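Local coordinates for protein Rho guanyl nucleotide exchange factor (Rom2), putative (Aspergillus fumigatus Af293, PDB 5O51) that probably acts as a guanine-nucleotide exchange factor for Rho-type GTPases, the part described here being its CNH domain, a beta-propeller, at residues G37-I42 with S63-I68. Sequence-based numbering, arbitrary orientation.
Sequences GTDSGI and SQVTQI
Part of the junction between two consecutive blades of the CNH-domain beta-propeller is formed by the hairpin turn of one blade, T38 to G41, meeting the chain as it enters the innermost strand of the next, at S63 to V65. Two successive backbone N-H groups of the incoming chain are taken up by two successive carbonyls of the turn. V65 N donates to T38 O at 3.1 Å, and Q64 N to D39 O at 2.9 Å with an N-H...O angle of 163°; both donors stand above the carbonyl plane of their acceptor. D39 O also receives a CA-H...O contact from S63 CA at 3.3 Å. The turn is itself braced by an ST turn, in which S40 N donates to T38 OG1.

V65 packs beside these bonds. The valine lays CG1 3.9 Å from G37 CA, where the lack of a side chain lets it come close, a placement set by a chi1 of -178° that turns this methyl opposite the backbone N. Its CG2 reaches I42 CG1 at 4.0 Å, the two side chains lying roughly perpendicular. Further along, I42 CG2 touches I68 CD1 at 4.2 Å. On the outer side, Q64 bends at chi2 and brings its amide near the D39 carboxylate, the two planes 15° apart but without a hydrogen bond between them; D39 OD1 bonds instead to N23 ND2, which also reaches V65 O and so ties both segments together.

From strand 22-28, C24 touches both V65 and I68, and V26 touches I68, while V79 of strand 76-81 covers I42 and V65, so that the apolar contact lies between the sheet holding strands 33-38 and 41-46 and the next, which begins with strand 65-71.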
loop_
_atom_site.group_PDB
_atom_site.type_symbol
_atom_site.label_atom_id
_atom_site.label_comp_id
_atom_site.label_asym_id
_atom_site.label_seq_id
_atom_site.Cartn_x
_atom_site.Cartn_y
_atom_site.Cartn_z
ATOM N N GLY A 37 8.366 -2.812 10.120
ATOM C CA GLY A 37 8.085 -4.276 10.274
ATOM C C GLY A 37 9.141 -5.092 9.502
ATOM O O GLY A 37 9.492 -4.791 8.346
ATOM N N THR A 38 9.722 -6.063 10.191
ATOM C CA THR A 38 10.692 -7.017 9.592
ATOM C C THR A 38 10.323 -8.482 9.875
ATOM O O THR A 38 9.312 -8.793 10.556
ATOM C CB THR A 38 12.030 -6.775 10.223
ATOM O OG1 THR A 38 11.994 -7.346 11.568
ATOM C CG2 THR A 38 12.348 -5.249 10.305
ATOM N N ASP A 39 11.151 -9.381 9.374
ATOM C CA ASP A 39 11.025 -10.842 9.647
ATOM C C ASP A 39 11.160 -11.239 11.137
ATOM O O ASP A 39 10.526 -12.154 11.543
ATOM C CB ASP A 39 11.965 -11.644 8.714
ATOM C CG ASP A 39 11.386 -11.817 7.358
ATOM O OD1 ASP A 39 10.175 -11.511 7.177
ATOM O OD2 ASP A 39 12.115 -12.246 6.446
ATOM N N SER A 40 11.762 -10.408 11.976
ATOM C CA SER A 40 12.000 -10.728 13.369
ATOM C C SER A 40 11.246 -9.900 14.410
ATOM O O SER A 40 11.139 -10.332 15.582
ATOM C CB SER A 40 13.436 -10.388 13.689
ATOM O OG SER A 40 13.374 -9.049 14.222
ATOM N N GLY A 41 10.834 -8.695 14.068
ATOM C CA GLY A 41 10.287 -7.742 15.052
ATOM C C GLY A 41 9.800 -6.417 14.425
ATOM O O GLY A 41 9.937 -6.222 13.246
ATOM N N ILE A 42 9.208 -5.564 15.262
ATOM C CA ILE A 42 8.741 -4.210 14.957
ATOM C C ILE A 42 9.609 -3.237 15.765
ATOM O O ILE A 42 9.879 -3.432 17.005
ATOM C CB ILE A 42 7.256 -4.098 15.262
ATOM C CG1 ILE A 42 6.464 -5.030 14.344
ATOM C CG2 ILE A 42 6.702 -2.664 15.037
ATOM C CD1 ILE A 42 5.021 -5.185 14.753
ATOM N N SER A 63 6.922 -11.982 14.224
ATOM C CA SER A 63 7.737 -12.520 13.194
ATOM C C SER A 63 7.019 -12.459 11.863
ATOM O O SER A 63 5.813 -12.448 11.838
ATOM C CB SER A 63 8.150 -13.958 13.609
ATOM O OG SER A 63 7.323 -14.930 13.019
ATOM N N GLN A 64 7.775 -12.421 10.759
ATOM C CA GLN A 64 7.213 -12.373 9.395
ATOM C C GLN A 64 6.223 -11.210 9.197
ATOM O O GLN A 64 5.135 -11.424 8.674
ATOM C CB GLN A 64 6.478 -13.678 9.095
ATOM C CG GLN A 64 7.268 -14.927 9.419
ATOM C CD GLN A 64 8.445 -15.061 8.511
ATOM O OE1 GLN A 64 8.297 -15.098 7.287
ATOM N NE2 GLN A 64 9.633 -15.157 9.096
ATOM N N VAL A 65 6.561 -10.019 9.688
ATOM C CA VAL A 65 5.634 -8.837 9.593
ATOM C C VAL A 65 5.659 -8.317 8.160
ATOM O O VAL A 65 6.652 -7.719 7.737
ATOM C CB VAL A 65 5.981 -7.712 10.562
ATOM C CG1 VAL A 65 4.949 -6.585 10.421
ATOM C CG2 VAL A 65 5.983 -8.253 12.009
ATOM N N THR A 66 4.601 -8.593 7.400
ATOM C CA THR A 66 4.575 -8.202 5.992
ATOM C C THR A 66 3.776 -6.927 5.693
ATOM O O THR A 66 3.973 -6.383 4.638
ATOM C CB THR A 66 4.025 -9.311 5.115
ATOM O OG1 THR A 66 2.712 -9.600 5.586
ATOM C CG2 THR A 66 4.908 -10.604 5.201
ATOM N N GLN A 67 2.857 -6.501 6.568
ATOM C CA GLN A 67 2.099 -5.264 6.342
ATOM C C GLN A 67 1.726 -4.636 7.682
ATOM O O GLN A 67 1.499 -5.313 8.705
ATOM C CB GLN A 67 0.930 -5.545 5.363
ATOM C CG GLN A 67 0.343 -4.319 4.714
ATOM C CD GLN A 67 -1.039 -4.499 4.106
ATOM O OE1 GLN A 67 -1.400 -5.560 3.520
ATOM N NE2 GLN A 67 -1.845 -3.426 4.232
ATOM N N ILE A 68 1.757 -3.312 7.718
ATOM C CA ILE A 68 1.540 -2.532 8.914
ATOM C C ILE A 68 0.861 -1.185 8.569
ATOM O O ILE A 68 1.158 -0.567 7.529
ATOM C CB ILE A 68 2.856 -2.327 9.678
ATOM C CG1 ILE A 68 2.599 -1.945 11.120
ATOM C CG2 ILE A 68 3.808 -1.314 9.017
ATOM C CD1 ILE A 68 3.852 -2.165 11.986
#